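Local coordinates for hexapeptide transferase family protein (Anaplasma phagocytophilum, PDB 3IXC) that probably acts as a transferase of the hexapeptide-repeat type, a trimer of left-handed beta-helices that binds magnesium ions, at residues A[26-30]-A[31-35]; A[131-134]-A[135-139]; A[155-159]-A[160-164]; A[168-171]-A[172-176]; A[182-185]-A[186-190]. One frame throughout, in Å; residues are numbered along the deposited sequence.

Three of the contacts cluster at one end of the left-handed beta-helix. Interactions 2 and 3 lie with centres about 11 Å apart and meet directly through strands 138-139 and 155-159, where Met138 N and Glu155 O are 2.9 Å apart. Interaction 4, starting helix 170-188, packs on interaction 2: Met168 CE comes to 3.3 Å from Gly136 O. The same helix carries interaction 5, its centre about 21 Å from that of interaction 4, back along the beta-helix. Interaction 5 is nearest the metal, the Tyr183 side chain lying about 4 Å from a bound magnesium. Interaction 1, at the N-terminal end, has its centre about 35 Å from that of interaction 3.

Interaction 1: A[26-30]-A[31-35]; sequences LVPYA and GVSPS
A type I' beta turn from Tyr29 to Val32 reverses the chain between strands 26-27 and 35-36, in the N-terminal part of the beta-helix, and its end residues form a single antiparallel, hydrogen-bonded bridge, Tyr29 with Val32. Two backbone bonds define the pair: Tyr29 N donates to Val32 O at 2.9 Å, and Val32 N returns a bond to Tyr29 O at 3.0 Å. Positive phi at both central residues, Ala30 (50°) and Gly31 (82°), fits type I'. Just beyond the bonded pair, Pro28 CA makes a CA-H...O contact of 3.3 Å with Val32 O, which thus receives a second, weaker approach beside the Tyr29 amide. Ser33 OG lies 3.4 Å from Pro28 CB; with OG anti to its own carbonyl carbon (chi1 -75°), the hydroxyl is placed against the proline. Farther from the turn the contact becomes apolar. Leu26 CD2 rests 4.1 Å from Pro34 CB, the two side chains sliding past each other in opposite directions, and Pro34 CD lies 3.8 Å from Val27 O. Leu26 and Pro34 also both touch Ile48 of the next strand in the sheet, while Val27 bonds through its backbone to Ile48 and Gly50. Tyr29 points away from the other arm; its ring meets that of Tyr190 of a neighbouring subunit. The chemistry therefore divides in two: reciprocal amide bonds fix the tight end of the excursion, whereas side-chain packing alone joins Leu26 to Pro34 where the two arms part.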
loop_
_atom_site.group_PDB
_atom_site.type_symbol
_atom_site.label_atom_id
_atom_site.label_comp_id
_atom_site.label_asym_id
_atom_site.label_seq_id
_atom_site.Cartn_x
_atom_site.Cartn_y
_atom_site.Cartn_z
ATOM N N LEU A 26 -6.664 1.416 19.083
ATOM C CA LEU A 26 -6.884 0.059 19.579
ATOM C C LEU A 26 -8.366 -0.280 19.487
ATOM O O LEU A 26 -9.203 0.392 20.096
ATOM C CB LEU A 26 -6.365 -0.083 21.021
ATOM C CG LEU A 26 -4.913 0.312 21.307
ATOM C CD1 LEU A 26 -4.599 0.119 22.791
ATOM C CD2 LEU A 26 -3.925 -0.464 20.443
ATOM N N VAL A 27 -8.680 -1.311 18.705
ATOM C CA VAL A 27 -10.062 -1.669 18.386
ATOM C C VAL A 27 -10.360 -3.073 18.915
ATOM O O VAL A 27 -9.614 -4.006 18.628
ATOM C CB VAL A 27 -10.300 -1.650 16.847
ATOM C CG1 VAL A 27 -11.772 -1.940 16.500
ATOM C CG2 VAL A 27 -9.858 -0.319 16.245
ATOM N N PRO A 28 -11.453 -3.226 19.690
ATOM C CA PRO A 28 -11.816 -4.569 20.138
ATOM C C PRO A 28 -12.441 -5.391 19.025
ATOM O O PRO A 28 -13.110 -4.844 18.144
ATOM C CB PRO A 28 -12.865 -4.310 21.225
ATOM C CG PRO A 28 -13.483 -3.020 20.851
ATOM C CD PRO A 28 -12.402 -2.204 20.174
ATOM N N TYR A 29 -12.233 -6.699 19.074
ATOM C CA TYR A 29 -12.991 -7.608 18.232
ATOM C C TYR A 29 -13.377 -8.834 19.043
ATOM O O TYR A 29 -12.523 -9.470 19.655
ATOM C CB TYR A 29 -12.212 -8.026 16.977
ATOM C CG TYR A 29 -13.043 -8.942 16.112
ATOM C CD1 TYR A 29 -13.963 -8.424 15.202
ATOM C CD2 TYR A 29 -12.955 -10.331 16.247
ATOM C CE1 TYR A 29 -14.755 -9.266 14.427
ATOM C CE2 TYR A 29 -13.745 -11.180 15.484
ATOM C CZ TYR A 29 -14.640 -10.644 14.576
ATOM O OH TYR A 29 -15.415 -11.492 13.816
ATOM N N ALA A 30 -14.672 -9.141 19.044
ATOM C CA ALA A 30 -15.209 -10.285 19.784
ATOM C C ALA A 30 -14.720 -10.296 21.232
ATOM O O ALA A 30 -14.305 -11.331 21.764
ATOM C CB ALA A 30 -14.864 -11.594 19.069
ATOM N N GLY A 31 -14.741 -9.119 21.854
ATOM C CA GLY A 31 -14.425 -8.982 23.273
ATOM C C GLY A 31 -12.941 -8.932 23.597
ATOM O O GLY A 31 -12.573 -8.822 24.765
ATOM N N VAL A 32 -12.093 -9.020 22.575
ATOM C CA VAL A 32 -10.640 -9.011 22.782
ATOM C C VAL A 32 -10.048 -7.705 22.284
ATOM O O VAL A 32 -10.330 -7.279 21.163
ATOM C CB VAL A 32 -9.942 -10.193 22.067
ATOM C CG1 VAL A 32 -8.407 -10.144 22.290
ATOM C CG2 VAL A 32 -10.521 -11.518 22.550
ATOM N N SER A 33 -9.229 -7.078 23.125
ATOM C CA SER A 33 -8.524 -5.855 22.745
ATOM C C SER A 33 -7.020 -6.093 22.787
ATOM O O SER A 33 -6.549 -6.973 23.513
ATOM C CB SER A 33 -8.911 -4.689 23.662
ATOM O OG SER A 33 -10.207 -4.212 23.331
ATOM N N PRO A 34 -6.257 -5.320 21.994
ATOM C CA PRO A 34 -4.814 -5.556 21.941
ATOM C C PRO A 34 -4.109 -5.320 23.268
ATOM O O PRO A 34 -4.583 -4.539 24.098
ATOM C CB PRO A 34 -4.332 -4.531 20.914
ATOM C CG PRO A 34 -5.533 -4.311 20.020
ATOM C CD PRO A 34 -6.697 -4.353 20.966
ATOM N N SER A 35 -2.997 -6.026 23.452
ATOM C CA SER A 35 -2.125 -5.829 24.600
ATOM C C SER A 35 -0.847 -5.178 24.093
ATOM O O SER A 35 -0.087 -5.786 23.339
ATOM C CB SER A 35 -1.828 -7.162 25.288
ATOM O OG SER A 35 -3.003 -7.709 25.861
#

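Interaction 2: A[131-134]-A[135-139]; sequences AVME and EGSML
The peptide carbonyl of Glu134 is the flat group gripped here: Ser137 OG donates to Glu134 O at 2.7 Å, approaching 17° out of the carbonyl plane. The Glu134 carboxylate leads away from the turn, where its OE1 is bonded by Ser153 N. Ser137 OG sits between its own backbone N and carbonyl carbon (chi1 62°), the crowded position, and from there it reaches back across the turn. The same hydroxyl is packed from the side of Met133, whose CB lies 3.3 Å from Ser137 OG and whose CE lies 3.4 Å from it. The methionine chain bends at chi3 (69°), which curls its methyl over the following strand, 3.7 Å from Met138 CA and 4.2 Å from Leu139 CB. Val151 touches both Met133 and Ser137, so the neighbouring coil covers them; Leu145 also touches Met133 and Leu139. Backbone angles from Glu134 to Ser137 give a type II beta turn, with Gly136 at positive phi. Such a tight corner, joining strands 132-133 and 138-139, which belong to two different sheets, and enclosing apolar side chains, is typical of the left-handed beta-helix.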
loop_
_atom_site.group_PDB
_atom_site.type_symbol
_atom_site.label_atom_id
_atom_site.label_comp_id
_atom_site.label_asym_id
_atom_site.label_seq_id
_atom_site.Cartn_x
_atom_site.Cartn_y
_atom_site.Cartn_z
ATOM N N ALA A 131 4.082 -19.315 5.255
ATOM C CA ALA A 131 5.492 -19.032 4.991
ATOM C C ALA A 131 6.241 -18.818 6.308
ATOM O O ALA A 131 5.662 -18.379 7.303
ATOM C CB ALA A 131 5.658 -17.828 4.058
ATOM N N VAL A 132 7.523 -19.159 6.313
ATOM C CA VAL A 132 8.360 -19.018 7.503
ATOM C C VAL A 132 9.655 -18.343 7.099
ATOM O O VAL A 132 10.280 -18.733 6.113
ATOM C CB VAL A 132 8.693 -20.396 8.143
ATOM C CG1 VAL A 132 9.693 -20.237 9.301
ATOM C CG2 VAL A 132 7.421 -21.095 8.619
ATOM N N MET A 133 10.049 -17.322 7.854
ATOM C CA MET A 133 11.415 -16.828 7.789
ATOM C C MET A 133 12.111 -17.238 9.080
ATOM O O MET A 133 11.658 -16.902 10.179
ATOM C CB MET A 133 11.456 -15.310 7.593
ATOM C CG MET A 133 10.953 -14.887 6.219
ATOM S SD MET A 133 11.076 -13.118 5.935
ATOM C CE MET A 133 12.859 -12.915 5.856
ATOM N N GLU A 134 13.189 -18.007 8.951
ATOM C CA GLU A 134 13.958 -18.392 10.125
ATOM C C GLU A 134 14.689 -17.178 10.693
ATOM O O GLU A 134 14.777 -16.130 10.047
ATOM C CB GLU A 134 14.941 -19.512 9.779
ATOM C CG GLU A 134 14.233 -20.809 9.367
ATOM C CD GLU A 134 15.185 -21.971 9.211
ATOM O OE1 GLU A 134 16.419 -21.752 9.136
ATOM O OE2 GLU A 134 14.689 -23.123 9.165
ATOM N N GLU A 135 15.191 -17.316 11.918
ATOM C CA GLU A 135 15.956 -16.251 12.556
ATOM C C GLU A 135 17.042 -15.738 11.604
ATOM O O GLU A 135 17.725 -16.526 10.952
ATOM C CB GLU A 135 16.572 -16.780 13.862
ATOM C CG GLU A 135 17.601 -15.869 14.531
ATOM C CD GLU A 135 18.985 -15.925 13.887
ATOM O OE1 GLU A 135 19.443 -17.029 13.500
ATOM O OE2 GLU A 135 19.623 -14.856 13.780
ATOM N N GLY A 136 17.193 -14.419 11.515
ATOM C CA GLY A 136 18.326 -13.843 10.786
ATOM C C GLY A 136 18.352 -14.138 9.296
ATOM O O GLY A 136 19.414 -14.406 8.726
ATOM N N SER A 137 17.178 -14.080 8.677
ATOM C CA SER A 137 17.015 -14.262 7.233
ATOM C C SER A 137 16.434 -12.988 6.623
ATOM O O SER A 137 15.940 -12.118 7.345
ATOM C CB SER A 137 16.109 -15.464 6.938
ATOM O OG SER A 137 14.800 -15.266 7.461
ATOM N N MET A 138 16.488 -12.876 5.298
ATOM C CA MET A 138 16.070 -11.639 4.641
ATOM C C MET A 138 15.339 -11.862 3.330
ATOM O O MET A 138 15.665 -12.782 2.579
ATOM C CB MET A 138 17.278 -10.723 4.408
ATOM C CG MET A 138 16.908 -9.375 3.806
ATOM S SD MET A 138 18.166 -8.105 4.002
ATOM C CE MET A 138 19.437 -8.730 2.993
ATOM N N LEU A 139 14.350 -11.000 3.090
ATOM C CA LEU A 139 13.632 -10.946 1.836
ATOM C C LEU A 139 13.936 -9.592 1.194
ATOM O O LEU A 139 13.818 -8.552 1.854
ATOM C CB LEU A 139 12.140 -11.093 2.130
ATOM C CG LEU A 139 11.168 -11.510 1.036
ATOM C CD1 LEU A 139 11.569 -12.842 0.423
ATOM C CD2 LEU A 139 9.766 -11.575 1.626
#

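Interaction 3: A[155-159]-A[160-164]; sequences ELWAG and RPAKF
Strands 155-159 and 162-164 run antiparallel, their short axes approaching to 4.2 Å with N-to-C directions 142° apart, and Ala158 and Lys163 form the hydrogen-bonded pair: Ala158 N donates to Lys163 O at 3.1 Å and Lys163 N to Ala158 O at 3.0 Å. Trp157 and Phe164, the neighbouring non-hydrogen-bonded pair, diverge at their CB atoms, yet the indole folds across to the partner strand. Its ring lies under the backbone there, with Phe164 N 3.5 Å above the plane of the Trp157 ring, over its centre, and the carbonyl carbon of Lys163 toward the rim of the same face. Phe164 CB adds a CH-pi contact, 4.0 Å from the centroid of the five-membered ring of Trp157. This is a beta hairpin that ends the beta-helix: strand 155-159 bonds in parallel to 138-139, and strand 162-167 then turns back along its outer side before the C-terminal helix. At the open end of the hairpin Trp157 NE1 donates to Glu155 OE1 at 2.9 Å, meeting the carboxylate 39° out of its plane; Lys152 N bonds the same oxygen. Glu155 also packs across the phenylalanine, CG 3.7 Å from Phe164 CE1, at about a right angle, with Glu155 CB at the ring edge. Beside the loop, a cis peptide precedes Pro161, and Ala162 CB packs 4.1 Å from Trp157 CE3. Arg160 points away, its NH1 bonded to Gly142 O and its guanidinium close to those of Arg160 in both neighbouring subunits.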
loop_
_atom_site.group_PDB
_atom_site.type_symbol
_atom_site.label_atom_id
_atom_site.label_comp_id
_atom_site.label_asym_id
_atom_site.label_seq_id
_atom_site.Cartn_x
_atom_site.Cartn_y
_atom_site.Cartn_z
ATOM N N GLU A 155 20.030 -16.694 4.804
ATOM C CA GLU A 155 19.677 -16.604 3.384
ATOM C C GLU A 155 18.993 -15.293 3.015
ATOM O O GLU A 155 18.239 -14.719 3.808
ATOM C CB GLU A 155 18.777 -17.763 2.951
ATOM C CG GLU A 155 19.386 -19.137 3.168
ATOM C CD GLU A 155 18.508 -20.280 2.663
ATOM O OE1 GLU A 155 17.290 -20.082 2.465
ATOM O OE2 GLU A 155 19.055 -21.389 2.477
ATOM N N LEU A 156 19.260 -14.861 1.784
ATOM C CA LEU A 156 18.540 -13.776 1.140
ATOM C C LEU A 156 17.708 -14.372 0.001
ATOM O O LEU A 156 18.238 -15.048 -0.881
ATOM C CB LEU A 156 19.507 -12.713 0.597
ATOM C CG LEU A 156 18.898 -11.621 -0.301
ATOM C CD1 LEU A 156 17.828 -10.794 0.423
ATOM C CD2 LEU A 156 20.008 -10.720 -0.843
ATOM N N TRP A 157 16.401 -14.139 0.054
ATOM C CA TRP A 157 15.503 -14.534 -1.029
ATOM C C TRP A 157 15.003 -13.274 -1.718
ATOM O O TRP A 157 14.967 -12.188 -1.117
ATOM C CB TRP A 157 14.317 -15.325 -0.474
ATOM C CG TRP A 157 14.608 -16.770 -0.149
ATOM C CD1 TRP A 157 15.733 -17.283 0.443
ATOM C CD2 TRP A 157 13.723 -17.875 -0.356
ATOM N NE1 TRP A 157 15.606 -18.643 0.602
ATOM C CE2 TRP A 157 14.382 -19.034 0.115
ATOM C CE3 TRP A 157 12.437 -18.000 -0.907
ATOM C CZ2 TRP A 157 13.800 -20.304 0.053
ATOM C CZ3 TRP A 157 11.857 -19.271 -0.969
ATOM C CH2 TRP A 157 12.543 -20.403 -0.492
ATOM N N ALA A 158 14.625 -13.422 -2.986
ATOM C CA ALA A 158 14.168 -12.296 -3.794
ATOM C C ALA A 158 13.290 -12.792 -4.918
ATOM O O ALA A 158 13.368 -13.965 -5.316
ATOM C CB ALA A 158 15.363 -11.529 -4.371
ATOM N N GLY A 159 12.466 -11.886 -5.434
ATOM C CA GLY A 159 11.677 -12.169 -6.628
ATOM C C GLY A 159 10.215 -12.453 -6.364
ATOM O O GLY A 159 9.747 -12.416 -5.217
ATOM N N ARG A 160 9.504 -12.712 -7.461
ATOM C CA ARG A 160 8.080 -13.029 -7.428
ATOM C C ARG A 160 7.817 -14.167 -8.412
ATOM O O ARG A 160 7.803 -13.951 -9.629
ATOM C CB ARG A 160 7.241 -11.809 -7.816
ATOM C CG ARG A 160 7.543 -10.548 -7.027
ATOM C CD ARG A 160 6.924 -9.356 -7.713
ATOM N NE ARG A 160 5.503 -9.246 -7.413
ATOM C CZ ARG A 160 5.033 -8.657 -6.322
ATOM N NH1 ARG A 160 5.875 -8.144 -5.443
ATOM N NH2 ARG A 160 3.732 -8.581 -6.110
ATOM N N PRO A 161 7.643 -15.406 -7.896
ATOM C CA PRO A 161 7.724 -15.864 -6.505
ATOM C C PRO A 161 9.151 -15.771 -5.998
ATOM O O PRO A 161 10.101 -15.983 -6.772
ATOM C CB PRO A 161 7.302 -17.334 -6.592
ATOM C CG PRO A 161 7.655 -17.738 -7.971
ATOM C CD PRO A 161 7.351 -16.529 -8.809
ATOM N N ALA A 162 9.298 -15.418 -4.724
ATOM C CA ALA A 162 10.611 -15.331 -4.104
ATOM C C ALA A 162 11.286 -16.694 -4.104
ATOM O O ALA A 162 10.635 -17.724 -3.878
ATOM C CB ALA A 162 10.494 -14.802 -2.685
ATOM N N LYS A 163 12.583 -16.682 -4.401
ATOM C CA LYS A 163 13.424 -17.879 -4.378
ATOM C C LYS A 163 14.776 -17.524 -3.767
ATOM O O LYS A 163 15.155 -16.349 -3.728
ATOM C CB LYS A 163 13.627 -18.434 -5.796
ATOM C CG LYS A 163 12.381 -19.022 -6.454
ATOM C CD LYS A 163 12.708 -19.619 -7.812
ATOM C CE LYS A 163 11.606 -20.549 -8.301
ATOM N NZ LYS A 163 12.071 -21.402 -9.434
ATOM N N PHE A 164 15.508 -18.532 -3.307
ATOM C CA PHE A 164 16.847 -18.296 -2.787
ATOM C C PHE A 164 17.714 -17.576 -3.824
ATOM O O PHE A 164 17.818 -18.018 -4.971
ATOM C CB PHE A 164 17.493 -19.617 -2.373
ATOM C CG PHE A 164 18.934 -19.486 -1.975
ATOM C CD1 PHE A 164 19.276 -19.019 -0.713
ATOM C CD2 PHE A 164 19.947 -19.829 -2.863
ATOM C CE1 PHE A 164 20.608 -18.894 -0.336
ATOM C CE2 PHE A 164 21.292 -19.709 -2.495
ATOM C CZ PHE A 164 21.617 -19.244 -1.223
#

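Interaction 4: A[168-171]-A[172-176]; sequences MTEE and EILYL
Side-chain to backbone bonds between Thr169 and Glu172 come first, for they form a capping box at the start of helix 170-188. Glu172 N donates to Thr169 OG1 at 3.1 Å, the N-cap bond, and Thr169 N answers with a 2.9 Å bond to Glu172 OE1, met on the anti side and 31° out of the carboxylate plane. Thr169 OG1 lies between its own N and carbonyl carbon (chi1 63°), which turns the hydroxyl toward that first-turn amide. Glu172 OE1 has a second partner, a salt bridge to Arg166 NH1 on the preceding strand. The main-chain bonds then set in: Ile173 N to Thr169 O at 3.0 Å, Leu174 N to Glu170 O at 2.9 Å and Tyr175 N to Glu171 O at 2.9 Å, the last bent to 139°. The apolar group is gathered by Met168. Its chain runs across Ile173 at about a right angle, Met168 CE lying 3.7 Å from Ile173 CD1, and reaches Leu176 tip to tip at 4.2 Å between Met168 CE and Leu176 CD1. Both methyl-bearing ends pack on Gly136 of the beta-helix. Chemically, the first helical turn has its Glu172 amide satisfied by a hydroxyl, and Glu172 OE1 is pinned by one amide and one guanidinium, which would probably favour its charged form.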
loop_
_atom_site.group_PDB
_atom_site.type_symbol
_atom_site.label_atom_id
_atom_site.label_comp_id
_atom_site.label_asym_id
_atom_site.label_seq_id
_atom_site.Cartn_x
_atom_site.Cartn_y
_atom_site.Cartn_z
ATOM N N MET A 168 23.695 -13.984 2.785
ATOM C CA MET A 168 23.989 -12.599 3.118
ATOM C C MET A 168 25.460 -12.366 3.438
ATOM O O MET A 168 26.152 -13.251 3.953
ATOM C CB MET A 168 23.141 -12.160 4.302
ATOM C CG MET A 168 21.746 -11.700 3.920
ATOM S SD MET A 168 20.830 -11.078 5.340
ATOM C CE MET A 168 20.276 -12.639 6.025
ATOM N N THR A 169 25.926 -11.157 3.140
ATOM C CA THR A 169 27.279 -10.743 3.480
ATOM C C THR A 169 27.369 -10.469 4.981
ATOM O O THR A 169 26.344 -10.378 5.666
ATOM C CB THR A 169 27.659 -9.453 2.733
ATOM O OG1 THR A 169 26.791 -8.400 3.164
ATOM C CG2 THR A 169 27.487 -9.635 1.233
ATOM N N GLU A 170 28.593 -10.315 5.476
ATOM C CA GLU A 170 28.817 -9.918 6.866
ATOM C C GLU A 170 28.076 -8.610 7.182
ATOM O O GLU A 170 27.420 -8.501 8.220
ATOM C CB GLU A 170 30.314 -9.749 7.139
ATOM C CG GLU A 170 30.628 -9.262 8.559
ATOM C CD GLU A 170 32.101 -8.975 8.773
ATOM O OE1 GLU A 170 32.943 -9.804 8.367
ATOM O OE2 GLU A 170 32.421 -7.928 9.366
ATOM N N GLU A 171 28.195 -7.625 6.291
ATOM C CA GLU A 171 27.540 -6.329 6.476
ATOM C C GLU A 171 26.016 -6.466 6.583
ATOM O O GLU A 171 25.384 -5.840 7.448
ATOM C CB GLU A 171 27.927 -5.365 5.348
ATOM C CG GLU A 171 27.375 -3.949 5.492
ATOM C CD GLU A 171 27.692 -3.047 4.304
ATOM O OE1 GLU A 171 28.482 -3.450 3.415
ATOM O OE2 GLU A 171 27.147 -1.923 4.260
ATOM N N GLU A 172 25.439 -7.298 5.719
ATOM C CA GLU A 172 23.991 -7.537 5.723
ATOM C C GLU A 172 23.515 -8.227 7.000
ATOM O O GLU A 172 22.466 -7.860 7.551
ATOM C CB GLU A 172 23.579 -8.338 4.490
ATOM C CG GLU A 172 23.564 -7.493 3.229
ATOM C CD GLU A 172 23.477 -8.307 1.964
ATOM O OE1 GLU A 172 23.756 -9.524 2.000
ATOM O OE2 GLU A 172 23.128 -7.712 0.924
ATOM N N ILE A 173 24.285 -9.208 7.477
ATOM C CA ILE A 173 23.949 -9.920 8.718
ATOM C C ILE A 173 24.014 -8.955 9.905
ATOM O O ILE A 173 23.103 -8.914 10.751
ATOM C CB ILE A 173 24.874 -11.140 8.962
ATOM C CG1 ILE A 173 24.707 -12.176 7.851
ATOM C CG2 ILE A 173 24.560 -11.801 10.305
ATOM C CD1 ILE A 173 23.447 -13.005 7.974
ATOM N N LEU A 174 25.088 -8.168 9.968
ATOM C CA LEU A 174 25.199 -7.159 11.025
ATOM C C LEU A 174 24.035 -6.166 10.988
ATOM O O LEU A 174 23.572 -5.692 12.033
ATOM C CB LEU A 174 26.527 -6.405 10.922
ATOM C CG LEU A 174 27.772 -7.218 11.281
ATOM C CD1 LEU A 174 29.026 -6.438 10.888
ATOM C CD2 LEU A 174 27.796 -7.547 12.778
ATOM N N TYR A 175 23.583 -5.837 9.784
ATOM C CA TYR A 175 22.518 -4.847 9.623
ATOM C C TYR A 175 21.174 -5.306 10.181
ATOM O O TYR A 175 20.308 -4.485 10.463
ATOM C CB TYR A 175 22.362 -4.410 8.163
ATOM C CG TYR A 175 21.452 -3.196 8.005
ATOM C CD1 TYR A 175 21.837 -1.944 8.479
ATOM C CD2 TYR A 175 20.202 -3.317 7.393
ATOM C CE1 TYR A 175 20.989 -0.826 8.351
ATOM C CE2 TYR A 175 19.359 -2.214 7.254
ATOM C CZ TYR A 175 19.756 -0.977 7.734
ATOM O OH TYR A 175 18.915 0.104 7.583
ATOM N N LEU A 176 20.981 -6.614 10.329
ATOM C CA LEU A 176 19.701 -7.101 10.851
ATOM C C LEU A 176 19.439 -6.525 12.244
ATOM O O LEU A 176 18.371 -5.949 12.498
ATOM C CB LEU A 176 19.666 -8.628 10.876
ATOM C CG LEU A 176 19.956 -9.333 9.548
ATOM C CD1 LEU A 176 20.122 -10.836 9.777
ATOM C CD2 LEU A 176 18.871 -9.059 8.494
#

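Interaction 5: A[182-185]-A[186-190]; sequences NYIA and LSRGY
Near the C-terminal end of helix 170-188, Leu186 and Ser187 still make full alpha-helical bonds to the residues four before them: Leu186 N donates to Asn182 O at 2.8 Å and Ser187 N to Tyr183 O at 2.9 Å. At the next residue the pattern weakens. Arg188 N is shared between Ile184 O and Ala185 O, both at 3.2 Å and both weak, at about 133°. Ile184 O has a stronger donor in Ser187 OG, 2.8 Å away, since the hydroxyl is turned back along the helix with OG between its backbone N and carbonyl carbon (chi1 72°). Thereafter Gly189 N turns to Leu186 O and Tyr190 N to Ser187 O, three residues back instead of four. Asn182 OD1 is bonded by Lys178 NZ one turn earlier in the same helix; the other polar ends reach beyond it: Arg188 NH2 to Asn57 OD1, Tyr183 OH to Arg67 NH1 of a neighbouring subunit and Tyr190 OH to Asp69 of that subunit. Tyr183 also packs against His88 of that subunit, a magnesium ligand, placing this helix end at the metal site between chains. Leu186 CD2 lies over one face of the Tyr183 ring, toward its rim, in a CH-pi contact, 4.2 Å from the ring centroid. On another side of the helix, Ile184 CG2 sits over the centre of the Arg188 guanidinium, 3.6 Å from Arg188 CZ.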
loop_
_atom_site.group_PDB
_atom_site.type_symbol
_atom_site.label_atom_id
_atom_site.label_comp_id
_atom_site.label_asym_id
_atom_site.label_seq_id
_atom_site.Cartn_x
_atom_site.Cartn_y
_atom_site.Cartn_z
ATOM N N ASN A 182 18.243 0.921 15.301
ATOM C CA ASN A 182 18.017 2.236 14.706
ATOM C C ASN A 182 16.563 2.653 14.849
ATOM O O ASN A 182 16.277 3.804 15.190
ATOM C CB ASN A 182 18.401 2.244 13.223
ATOM C CG ASN A 182 19.898 2.175 12.990
ATOM O OD1 ASN A 182 20.708 2.293 13.916
ATOM N ND2 ASN A 182 20.279 1.979 11.728
ATOM N N TYR A 183 15.651 1.710 14.597
ATOM C CA TYR A 183 14.223 2.009 14.651
ATOM C C TYR A 183 13.716 2.245 16.067
ATOM O O TYR A 183 12.831 3.089 16.278
ATOM C CB TYR A 183 13.392 0.950 13.898
ATOM C CG TYR A 183 12.924 1.502 12.578
ATOM C CD1 TYR A 183 11.727 2.217 12.497
ATOM C CD2 TYR A 183 13.708 1.390 11.430
ATOM C CE1 TYR A 183 11.310 2.781 11.292
ATOM C CE2 TYR A 183 13.300 1.956 10.226
ATOM C CZ TYR A 183 12.097 2.642 10.172
ATOM O OH TYR A 183 11.683 3.196 8.992
ATOM N N ILE A 184 14.283 1.528 17.034
ATOM C CA ILE A 184 13.951 1.805 18.436
ATOM C C ILE A 184 14.338 3.251 18.745
ATOM O O ILE A 184 13.522 4.013 19.276
ATOM C CB ILE A 184 14.635 0.822 19.419
ATOM C CG1 ILE A 184 14.147 -0.614 19.165
ATOM C CG2 ILE A 184 14.355 1.240 20.883
ATOM C CD1 ILE A 184 14.980 -1.706 19.880
ATOM N N ALA A 185 15.561 3.630 18.378
ATOM C CA ALA A 185 16.049 4.990 18.636
ATOM C C ALA A 185 15.205 6.038 17.916
ATOM O O ALA A 185 14.827 7.059 18.512
ATOM C CB ALA A 185 17.516 5.116 18.247
ATOM N N LEU A 186 14.902 5.770 16.646
ATOM C CA LEU A 186 14.072 6.661 15.825
ATOM C C LEU A 186 12.708 6.894 16.467
ATOM O O LEU A 186 12.242 8.040 16.571
ATOM C CB LEU A 186 13.902 6.074 14.413
ATOM C CG LEU A 186 13.175 6.940 13.372
ATOM C CD1 LEU A 186 13.927 8.247 13.106
ATOM C CD2 LEU A 186 12.994 6.176 12.074
ATOM N N SER A 187 12.076 5.809 16.915
ATOM C CA SER A 187 10.738 5.897 17.508
ATOM C C SER A 187 10.708 6.670 18.833
ATOM O O SER A 187 9.666 7.215 19.199
ATOM C CB SER A 187 10.125 4.504 17.674
ATOM O OG SER A 187 10.750 3.778 18.721
ATOM N N ARG A 188 11.848 6.728 19.535
ATOM C CA ARG A 188 11.882 7.435 20.809
ATOM C C ARG A 188 11.835 8.953 20.635
ATOM O O ARG A 188 11.554 9.676 21.588
ATOM C CB ARG A 188 13.066 6.974 21.660
ATOM C CG ARG A 188 12.740 5.691 22.397
ATOM C CD ARG A 188 13.962 4.937 22.841
ATOM N NE ARG A 188 13.583 3.661 23.434
ATOM C CZ ARG A 188 14.426 2.865 24.075
ATOM N NH1 ARG A 188 15.695 3.222 24.201
ATOM N NH2 ARG A 188 14.004 1.719 24.588
ATOM N N GLY A 189 12.073 9.425 19.411
ATOM C CA GLY A 189 12.013 10.854 19.113
ATOM C C GLY A 189 10.605 11.340 18.825
ATOM O O GLY A 189 10.388 12.540 18.616
ATOM N N TYR A 190 9.657 10.404 18.806
ATOM C CA TYR A 190 8.247 10.716 18.655
ATOM C C TYR A 190 7.602 10.839 20.040
ATOM O O TYR A 190 7.172 11.932 20.414
ATOM C CB TYR A 190 7.538 9.660 17.796
ATOM C CG TYR A 190 7.880 9.735 16.314
ATOM C CD1 TYR A 190 9.085 9.233 15.827
ATOM C CD2 TYR A 190 6.990 10.314 15.401
ATOM C CE1 TYR A 190 9.407 9.309 14.475
ATOM C CE2 TYR A 190 7.303 10.392 14.047
ATOM C CZ TYR A 190 8.509 9.888 13.594
ATOM O OH TYR A 190 8.830 9.959 12.259
#